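Local coordinates for dipeptidase AC. Metallo peptidase. MEROPS family M19 (Rhodobacter sphaeroides, PDB 3LY0), which probably hydrolyses dipeptides as a zinc-dependent metallopeptidase, and here holds two zinc ions and a phosphinate mimic of L-Ala-D-Ala, at residues T6-D11 and L342-W347; A146-L151 and R195-E200; A236-P241 and L289-D294. All coordinates share one frame; numbering follows the deposited sequence.

Interaction 1 (T6-D11 and L342-W347); sequences TIPVFD and LCHENW
The ring of Phe10 turns its edge toward the face of the five-membered ring of Trp347, an offset edge-to-face pair with planes at 65° and centroids 5.7 Å apart. Phe10 CG stands anti to the backbone N (chi1 -174°), which brings Phe10 CD2 to 3.6 Å from Trp347 CB. The imidazole of His344 meets its partners at the edge. Its ND1 lies 2.8 Å from Pro8 O, with that oxygen in the ring plane, and gives it a nearly straight hydrogen bond (160°). Along the same edge, His344 CE1 touches Ile7 CG2 at 3.6 Å. Elsewhere the ring meets His127 and Tyr348.

Cys343 O receives Phe10 N at 2.8 Å, in the carbonyl plane, and also a CA-H...O contact from Val9. Cys343 CB meets Ile7 CG2 at 3.7 Å. Water 1 lies 2.8 Å from both Phe10 O and Leu342 O and bridges the two carbonyls. Trp347 NE1 is hydrogen-bonded to Met303 O of strand 301-303.

The contact joins the first strand of the fold, 9-11, to its last helix, 336-354. Since ND1 donates to Pro8 O, it must carry a proton, and this buried join rests on backbone carbonyls as well as on apolar packing.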
loop_
_atom_site.group_PDB
_atom_site.type_symbol
_atom_site.label_atom_id
_atom_site.label_comp_id
_atom_site.label_asym_id
_atom_site.label_seq_id
_atom_site.Cartn_x
_atom_site.Cartn_y
_atom_site.Cartn_z
ATOM N N THR A 6 -7.873 -17.033 -14.170
ATOM C CA THR A 6 -7.477 -15.925 -13.306
ATOM C C THR A 6 -6.379 -16.371 -12.354
ATOM O O THR A 6 -6.545 -17.340 -11.614
ATOM C CB THR A 6 -8.662 -15.412 -12.469
ATOM O OG1 THR A 6 -9.671 -14.882 -13.337
ATOM C CG2 THR A 6 -8.200 -14.320 -11.491
ATOM N N ILE A 7 -5.255 -15.667 -12.366
ATOM C CA ILE A 7 -4.175 -15.980 -11.441
ATOM C C ILE A 7 -4.452 -15.281 -10.117
ATOM O O ILE A 7 -4.805 -14.117 -10.113
ATOM C CB ILE A 7 -2.838 -15.494 -11.992
ATOM C CG1 ILE A 7 -2.571 -16.156 -13.349
ATOM C CG2 ILE A 7 -1.709 -15.782 -11.002
ATOM C CD1 ILE A 7 -1.358 -15.633 -14.057
ATOM N N PRO A 8 -4.314 -15.993 -8.989
ATOM C CA PRO A 8 -4.583 -15.316 -7.717
ATOM C C PRO A 8 -3.636 -14.135 -7.529
ATOM O O PRO A 8 -2.468 -14.207 -7.910
ATOM C CB PRO A 8 -4.300 -16.400 -6.671
ATOM C CG PRO A 8 -4.484 -17.699 -7.417
ATOM C CD PRO A 8 -3.989 -17.419 -8.806
ATOM N N VAL A 9 -4.154 -13.056 -6.956
ATOM C CA VAL A 9 -3.361 -11.850 -6.751
ATOM C C VAL A 9 -3.132 -11.617 -5.273
ATOM O O VAL A 9 -4.083 -11.585 -4.492
ATOM C CB VAL A 9 -4.064 -10.620 -7.352
ATOM C CG1 VAL A 9 -3.369 -9.319 -6.939
ATOM C CG2 VAL A 9 -4.103 -10.741 -8.860
ATOM N N PHE A 10 -1.863 -11.493 -4.892
ATOM C CA PHE A 10 -1.540 -10.999 -3.565
ATOM C C PHE A 10 -1.187 -9.531 -3.717
ATOM O O PHE A 10 -0.353 -9.158 -4.552
ATOM C CB PHE A 10 -0.378 -11.764 -2.927
ATOM C CG PHE A 10 -0.125 -11.357 -1.511
ATOM C CD1 PHE A 10 -0.830 -11.944 -0.484
ATOM C CD2 PHE A 10 0.765 -10.340 -1.215
ATOM C CE1 PHE A 10 -0.633 -11.558 0.824
ATOM C CE2 PHE A 10 0.973 -9.941 0.099
ATOM C CZ PHE A 10 0.278 -10.545 1.115
ATOM N N ASP A 11 -1.818 -8.705 -2.889
ATOM C CA ASP A 11 -1.778 -7.262 -3.103
ATOM C C ASP A 11 -1.015 -6.475 -2.044
ATOM O O ASP A 11 -1.045 -6.800 -0.848
ATOM C CB ASP A 11 -3.194 -6.709 -3.174
ATOM C CG ASP A 11 -3.209 -5.252 -3.508
ATOM O OD1 ASP A 11 -2.844 -4.914 -4.654
ATOM O OD2 ASP A 11 -3.568 -4.442 -2.620
ATOM N N LEU A 342 4.141 -11.116 -11.242
ATOM C CA LEU A 342 3.489 -9.832 -11.014
ATOM C C LEU A 342 2.258 -9.984 -10.129
ATOM O O LEU A 342 1.917 -9.086 -9.359
ATOM C CB LEU A 342 3.081 -9.201 -12.345
ATOM C CG LEU A 342 4.232 -8.876 -13.286
ATOM C CD1 LEU A 342 3.683 -8.400 -14.613
ATOM C CD2 LEU A 342 5.154 -7.813 -12.679
ATOM N N CYS A 343 1.588 -11.122 -10.228
ATOM C CA CYS A 343 0.348 -11.329 -9.492
ATOM C C CYS A 343 0.546 -11.719 -8.030
ATOM O O CYS A 343 -0.217 -11.272 -7.170
ATOM C CB CYS A 343 -0.561 -12.342 -10.207
ATOM S SG CYS A 343 -1.350 -11.678 -11.707
ATOM N N HIS A 344 1.545 -12.553 -7.743
ATOM C CA HIS A 344 1.796 -12.923 -6.353
ATOM C C HIS A 344 3.209 -13.395 -6.014
ATOM O O HIS A 344 3.651 -13.215 -4.881
ATOM C CB HIS A 344 0.796 -13.988 -5.883
ATOM C CG HIS A 344 0.854 -15.264 -6.668
ATOM N ND1 HIS A 344 -0.066 -15.574 -7.646
ATOM C CD2 HIS A 344 1.714 -16.312 -6.615
ATOM C CE1 HIS A 344 0.223 -16.754 -8.165
ATOM N NE2 HIS A 344 1.302 -17.223 -7.562
ATOM N N GLU A 345 3.902 -14.040 -6.948
ATOM C CA GLU A 345 5.172 -14.671 -6.571
ATOM C C GLU A 345 6.202 -13.661 -6.075
ATOM O O GLU A 345 6.956 -13.937 -5.145
ATOM C CB GLU A 345 5.755 -15.514 -7.712
ATOM C CG GLU A 345 4.900 -16.713 -8.106
ATOM C CD GLU A 345 5.503 -17.510 -9.248
ATOM O OE1 GLU A 345 6.504 -17.054 -9.835
ATOM O OE2 GLU A 345 4.960 -18.587 -9.576
ATOM N N ASN A 346 6.236 -12.487 -6.693
ATOM C CA ASN A 346 7.206 -11.477 -6.288
ATOM C C ASN A 346 6.990 -11.008 -4.845
ATOM O O ASN A 346 7.952 -10.863 -4.093
ATOM C CB ASN A 346 7.215 -10.288 -7.257
ATOM C CG ASN A 346 7.823 -10.643 -8.603
ATOM O OD1 ASN A 346 8.454 -11.689 -8.750
ATOM N ND2 ASN A 346 7.646 -9.777 -9.587
ATOM N N TRP A 347 5.742 -10.751 -4.459
ATOM C CA TRP A 347 5.486 -10.402 -3.063
ATOM C C TRP A 347 5.940 -11.510 -2.132
ATOM O O TRP A 347 6.541 -11.234 -1.097
ATOM C CB TRP A 347 4.015 -10.088 -2.787
ATOM C CG TRP A 347 3.688 -8.647 -3.040
ATOM C CD1 TRP A 347 2.775 -8.152 -3.935
ATOM C CD2 TRP A 347 4.292 -7.506 -2.412
ATOM N NE1 TRP A 347 2.768 -6.781 -3.893
ATOM C CE2 TRP A 347 3.687 -6.356 -2.965
ATOM C CE3 TRP A 347 5.283 -7.345 -1.431
ATOM C CZ2 TRP A 347 4.039 -5.061 -2.573
ATOM C CZ3 TRP A 347 5.624 -6.056 -1.035
ATOM C CH2 TRP A 347 5.003 -4.932 -1.611
HETATM O O HOH W 1 1.350 -8.665 -6.696
#

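Interaction 2 (A146-L151 and R195-E200); sequences ADLDAL and RRLVAE
Helix 149-157 and helix 192-204 lie on the outside of the TIM-barrel-type fold, and this contact joins the start of the first to the middle of the second. Leu148 is the N-cap residue of helix 149-157. Just before it, Asp147 OD2 accepts from Asp149 N in an Asx turn, using its anti lone pair.

The polar part is one carbonyl gripped twice. Arg196 reaches Ala146 O end-on, with NH1 at 2.9 Å and NH2 at 3.0 Å from that oxygen. The oxygen lies close to the guanidinium plane. NH1 comes nearly along the C=O axis, while NH2 stands above the carbonyl plane. A bend at chi3 (-71°) turns the guanidinium toward the loop, and Glu192 holds its NE in a salt bridge.

The apolar part lies beside it. Leu148 CD2 meets Leu197 CD1 at 3.9 Å. Leu151 CD2 packs on the methylene Glu200 CG at 3.6 Å. The other methyl of Leu148, CD1, rests against the helix backbone, 3.7 Å from Arg196 O. The carboxylate of Glu200 is paired with Arg203. Leu197 also touches Leu162 of strand 159-163 and Phe172 of a loop.

Two donors on one oxygen fix the guanidinium against the turn. The positive charge is likely to polarise the Ala146 carbonyl, and the salt bridge of Arg196 to Glu192 would partly balance that charge.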
loop_
_atom_site.group_PDB
_atom_site.type_symbol
_atom_site.label_atom_id
_atom_site.label_comp_id
_atom_site.label_asym_id
_atom_site.label_seq_id
_atom_site.Cartn_x
_atom_site.Cartn_y
_atom_site.Cartn_z
ATOM N N ALA A 146 8.026 8.097 19.984
ATOM C CA ALA A 146 9.442 8.186 19.629
ATOM C C ALA A 146 10.313 7.218 20.438
ATOM O O ALA A 146 11.387 6.814 20.001
ATOM C CB ALA A 146 9.941 9.625 19.784
ATOM N N ASP A 147 9.821 6.830 21.610
ATOM C CA ASP A 147 10.481 5.837 22.454
ATOM C C ASP A 147 10.477 4.430 21.840
ATOM O O ASP A 147 11.287 3.574 22.203
ATOM C CB ASP A 147 9.770 5.810 23.807
ATOM C CG ASP A 147 8.262 5.740 23.648
ATOM O OD1 ASP A 147 7.589 6.799 23.621
ATOM O OD2 ASP A 147 7.759 4.622 23.497
ATOM N N LEU A 148 9.557 4.209 20.901
ATOM C CA LEU A 148 9.394 2.932 20.202
ATOM C C LEU A 148 8.741 1.808 21.010
ATOM O O LEU A 148 8.639 0.679 20.527
ATOM C CB LEU A 148 10.712 2.435 19.603
ATOM C CG LEU A 148 11.440 3.411 18.675
ATOM C CD1 LEU A 148 12.628 2.728 18.042
ATOM C CD2 LEU A 148 10.511 3.927 17.600
ATOM N N ASP A 149 8.306 2.097 22.234
ATOM C CA ASP A 149 7.738 1.039 23.066
ATOM C C ASP A 149 6.565 0.350 22.387
ATOM O O ASP A 149 6.424 -0.873 22.474
ATOM C CB ASP A 149 7.271 1.583 24.414
ATOM C CG ASP A 149 8.384 1.684 25.424
ATOM O OD1 ASP A 149 9.541 1.337 25.098
ATOM O OD2 ASP A 149 8.078 2.099 26.559
ATOM N N ALA A 150 5.719 1.134 21.724
ATOM C CA ALA A 150 4.536 0.561 21.086
ATOM C C ALA A 150 4.867 -0.245 19.836
ATOM O O ALA A 150 4.056 -1.041 19.394
ATOM C CB ALA A 150 3.500 1.627 20.785
ATOM N N LEU A 151 6.042 -0.026 19.246
ATOM C CA LEU A 151 6.465 -0.867 18.133
ATOM C C LEU A 151 6.530 -2.325 18.574
ATOM O O LEU A 151 6.081 -3.219 17.866
ATOM C CB LEU A 151 7.818 -0.406 17.573
ATOM C CG LEU A 151 8.309 -1.142 16.322
ATOM C CD1 LEU A 151 7.448 -0.744 15.138
ATOM C CD2 LEU A 151 9.776 -0.798 16.043
ATOM N N ARG A 195 15.413 7.341 12.465
ATOM C CA ARG A 195 16.580 6.500 12.269
ATOM C C ARG A 195 16.541 5.315 13.233
ATOM O O ARG A 195 16.810 4.181 12.841
ATOM C CB ARG A 195 17.870 7.324 12.420
ATOM C CG ARG A 195 17.981 8.416 11.364
ATOM C CD ARG A 195 19.378 9.028 11.274
ATOM N NE ARG A 195 19.701 9.890 12.409
ATOM C CZ ARG A 195 19.348 11.171 12.512
ATOM N NH1 ARG A 195 18.643 11.755 11.550
ATOM N NH2 ARG A 195 19.697 11.872 13.586
ATOM N N ARG A 196 16.186 5.567 14.493
ATOM C CA ARG A 196 16.018 4.468 15.440
ATOM C C ARG A 196 14.900 3.509 15.029
ATOM O O ARG A 196 15.019 2.295 15.206
ATOM C CB ARG A 196 15.802 4.989 16.863
ATOM C CG ARG A 196 17.065 5.580 17.484
ATOM C CD ARG A 196 16.855 5.980 18.944
ATOM N NE ARG A 196 15.998 7.152 19.085
ATOM C CZ ARG A 196 14.736 7.103 19.498
ATOM N NH1 ARG A 196 14.184 5.937 19.807
ATOM N NH2 ARG A 196 14.025 8.215 19.600
ATOM N N LEU A 197 13.821 4.062 14.483
ATOM C CA LEU A 197 12.713 3.247 13.980
ATOM C C LEU A 197 13.146 2.293 12.863
ATOM O O LEU A 197 12.760 1.124 12.851
ATOM C CB LEU A 197 11.561 4.138 13.515
ATOM C CG LEU A 197 10.352 3.409 12.929
ATOM C CD1 LEU A 197 9.614 2.610 14.001
ATOM C CD2 LEU A 197 9.427 4.410 12.293
ATOM N N VAL A 198 13.957 2.785 11.929
ATOM C CA VAL A 198 14.488 1.920 10.881
ATOM C C VAL A 198 15.293 0.772 11.481
ATOM O O VAL A 198 15.107 -0.383 11.124
ATOM C CB VAL A 198 15.365 2.714 9.878
ATOM C CG1 VAL A 198 16.121 1.770 8.945
ATOM C CG2 VAL A 198 14.512 3.688 9.089
ATOM N N ALA A 199 16.185 1.102 12.410
ATOM C CA ALA A 199 17.030 0.091 13.025
ATOM C C ALA A 199 16.205 -0.965 13.762
ATOM O O ALA A 199 16.492 -2.155 13.674
ATOM C CB ALA A 199 18.034 0.746 13.969
ATOM N N GLU A 200 15.172 -0.519 14.476
ATOM C CA GLU A 200 14.359 -1.427 15.279
ATOM C C GLU A 200 13.465 -2.292 14.403
ATOM O O GLU A 200 13.268 -3.476 14.687
ATOM C CB GLU A 200 13.525 -0.663 16.304
ATOM C CG GLU A 200 13.041 -1.529 17.449
ATOM C CD GLU A 200 14.191 -2.061 18.279
ATOM O OE1 GLU A 200 14.054 -3.158 18.858
ATOM O OE2 GLU A 200 15.234 -1.376 18.346
#

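Interaction 3 (A236-P241 and L289-D294); sequences AHAVTP and LDHLID
His291 carries the close part of this contact, and three small apolar side chains of the loop gather round its ring. Its CG is anti to the backbone N (chi1 -168°), which sends the imidazole from helix 283-296 toward residues 236-239. Ala236 CB lies 3.7 Å from His291 CD2. Ala238 CB sits at the same distance, 3.7 Å, from His291 NE2, farther out on the ring. Val239 CG2 comes in at the base, 4.0 Å from His291 CB, and the two side chains slide past each other in opposite directions. All three approach the ring obliquely.

The rest is looser. Leu292 CD2 reaches Ala236 CB only at 4.2 Å, and the body of this leucine packs on Leu251 and Val301. Ala238 is at the exposed border of the contact, whereas Ala236 and Leu292 are buried.

The segments share no direct hydrogen bond. His291 NE2 is bound instead to Asp248 OD1, at the start of helix 248-256. An alanine at His291 would probably loosen the packing against Ala236 and Ala238, and would remove the tie to Asp248.

The loop keeps its own shape: Ala236 O accepts from both Val239 N, at 3.0 Å, and Thr240 N. From the neighbouring turn of helix 283-296, His288 bonds to Ala236 N and to Thr240 OG1. This is a loop that follows a barrel strand, 230-231, and packs against an outer helix. It comes soon after the zinc ligand His233, whose side chain is about 10 Å from that of Leu292.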
loop_
_atom_site.group_PDB
_atom_site.type_symbol
_atom_site.label_atom_id
_atom_site.label_comp_id
_atom_site.label_asym_id
_atom_site.label_seq_id
_atom_site.Cartn_x
_atom_site.Cartn_y
_atom_site.Cartn_z
ATOM N N ALA A 236 5.651 5.094 -11.384
ATOM C CA ALA A 236 6.871 5.635 -11.977
ATOM C C ALA A 236 6.780 7.131 -12.233
ATOM O O ALA A 236 5.980 7.572 -13.059
ATOM C CB ALA A 236 7.200 4.893 -13.265
ATOM N N HIS A 237 7.617 7.897 -11.539
ATOM C CA HIS A 237 7.632 9.350 -11.686
ATOM C C HIS A 237 7.919 9.776 -13.124
ATOM O O HIS A 237 7.412 10.797 -13.585
ATOM C CB HIS A 237 8.669 9.951 -10.745
ATOM C CG HIS A 237 8.512 11.421 -10.544
ATOM N ND1 HIS A 237 9.119 12.352 -11.359
ATOM C CD2 HIS A 237 7.795 12.123 -9.636
ATOM C CE1 HIS A 237 8.793 13.565 -10.950
ATOM N NE2 HIS A 237 7.991 13.453 -9.907
ATOM N N ALA A 238 8.731 8.984 -13.818
ATOM C CA ALA A 238 9.113 9.296 -15.196
ATOM C C ALA A 238 7.907 9.258 -16.124
ATOM O O ALA A 238 7.917 9.905 -17.176
ATOM C CB ALA A 238 10.201 8.342 -15.673
ATOM N N VAL A 239 6.873 8.514 -15.746
ATOM C CA VAL A 239 5.640 8.437 -16.521
ATOM C C VAL A 239 4.607 9.451 -16.030
ATOM O O VAL A 239 3.999 10.167 -16.832
ATOM C CB VAL A 239 5.053 7.010 -16.465
ATOM C CG1 VAL A 239 3.730 6.927 -17.187
ATOM C CG2 VAL A 239 6.054 6.004 -17.027
ATOM N N THR A 240 4.406 9.499 -14.713
ATOM C CA THR A 240 3.467 10.430 -14.095
ATOM C C THR A 240 4.185 11.150 -12.959
ATOM O O THR A 240 4.446 10.550 -11.918
ATOM C CB THR A 240 2.270 9.669 -13.484
ATOM O OG1 THR A 240 1.538 9.013 -14.523
ATOM C CG2 THR A 240 1.339 10.613 -12.717
ATOM N N PRO A 241 4.529 12.434 -13.156
ATOM C CA PRO A 241 5.331 13.179 -12.175
ATOM C C PRO A 241 4.528 13.680 -10.975
ATOM O O PRO A 241 4.532 14.874 -10.657
ATOM C CB PRO A 241 5.872 14.352 -12.996
ATOM C CG PRO A 241 4.795 14.580 -14.011
ATOM C CD PRO A 241 4.359 13.195 -14.408
ATOM N N LEU A 289 3.634 -0.249 -15.707
ATOM C CA LEU A 289 4.164 -1.596 -15.476
ATOM C C LEU A 289 5.402 -1.849 -16.316
ATOM O O LEU A 289 6.398 -2.357 -15.814
ATOM C CB LEU A 289 3.115 -2.675 -15.725
ATOM C CG LEU A 289 2.073 -2.855 -14.626
ATOM C CD1 LEU A 289 0.992 -3.812 -15.099
ATOM C CD2 LEU A 289 2.719 -3.370 -13.338
ATOM N N ASP A 290 5.358 -1.476 -17.590
ATOM C CA ASP A 290 6.526 -1.655 -18.442
ATOM C C ASP A 290 7.720 -0.909 -17.887
ATOM O O ASP A 290 8.835 -1.426 -17.870
ATOM C CB ASP A 290 6.271 -1.130 -19.852
ATOM C CG ASP A 290 5.484 -2.100 -20.726
ATOM O OD1 ASP A 290 5.284 -3.276 -20.345
ATOM O OD2 ASP A 290 5.065 -1.664 -21.821
ATOM N N HIS A 291 7.502 0.331 -17.462
ATOM C CA HIS A 291 8.609 1.141 -16.970
ATOM C C HIS A 291 9.198 0.545 -15.698
ATOM O O HIS A 291 10.418 0.459 -15.545
ATOM C CB HIS A 291 8.186 2.595 -16.735
ATOM C CG HIS A 291 9.337 3.518 -16.505
ATOM N ND1 HIS A 291 9.954 4.199 -17.533
ATOM C CD2 HIS A 291 10.001 3.859 -15.377
ATOM C CE1 HIS A 291 10.943 4.926 -17.044
ATOM N NE2 HIS A 291 10.993 4.736 -15.738
ATOM N N LEU A 292 8.324 0.134 -14.787
ATOM C CA LEU A 292 8.766 -0.479 -13.537
ATOM C C LEU A 292 9.503 -1.789 -13.795
ATOM O O LEU A 292 10.581 -2.011 -13.246
ATOM C CB LEU A 292 7.583 -0.706 -12.595
ATOM C CG LEU A 292 6.909 0.571 -12.079
ATOM C CD1 LEU A 292 5.616 0.224 -11.363
ATOM C CD2 LEU A 292 7.836 1.321 -11.138
ATOM N N ILE A 293 8.930 -2.638 -14.644
ATOM C CA ILE A 293 9.539 -3.927 -14.945
ATOM C C ILE A 293 10.895 -3.750 -15.613
ATOM O O ILE A 293 11.853 -4.454 -15.305
ATOM C CB ILE A 293 8.611 -4.799 -15.809
ATOM C CG1 ILE A 293 7.376 -5.193 -14.993
ATOM C CG2 ILE A 293 9.343 -6.055 -16.286
ATOM C CD1 ILE A 293 6.236 -5.754 -15.803
ATOM N N ASP A 294 10.976 -2.800 -16.536
ATOM C CA ASP A 294 12.223 -2.568 -17.251
ATOM C C ASP A 294 13.367 -2.154 -16.329
ATOM O O ASP A 294 14.499 -2.606 -16.496
ATOM C CB ASP A 294 12.024 -1.499 -18.330
ATOM C CG ASP A 294 13.241 -1.338 -19.206
ATOM O OD1 ASP A 294 14.124 -0.525 -18.856
ATOM O OD2 ASP A 294 13.320 -2.033 -20.239
#

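Overall arrangement
Interaction 1 is the buried contact of the three, and interactions 2 and 3 are partly buried. Their chemistry differs as well. Interaction 1 joins a barrel strand to a helix through one backbone bond, one histidine-to-carbonyl bond, a water and aromatic rings. Interaction 2 joins two outer helices through an arginine on a carbonyl and leucine packing. Between its segments interaction 3 is van der Waals contact round a histidine ring, and His288 of the same helix adds hydrogen bonds. Interactions 1 and 3 touch where Leu342 CD1 meets Ile293 CD1 at 3.9 Å, so helices 336-354 and 283-296 are neighbours. Interaction 2 stands apart, about 31 Å and 32 Å from interactions 1 and 3 between centres.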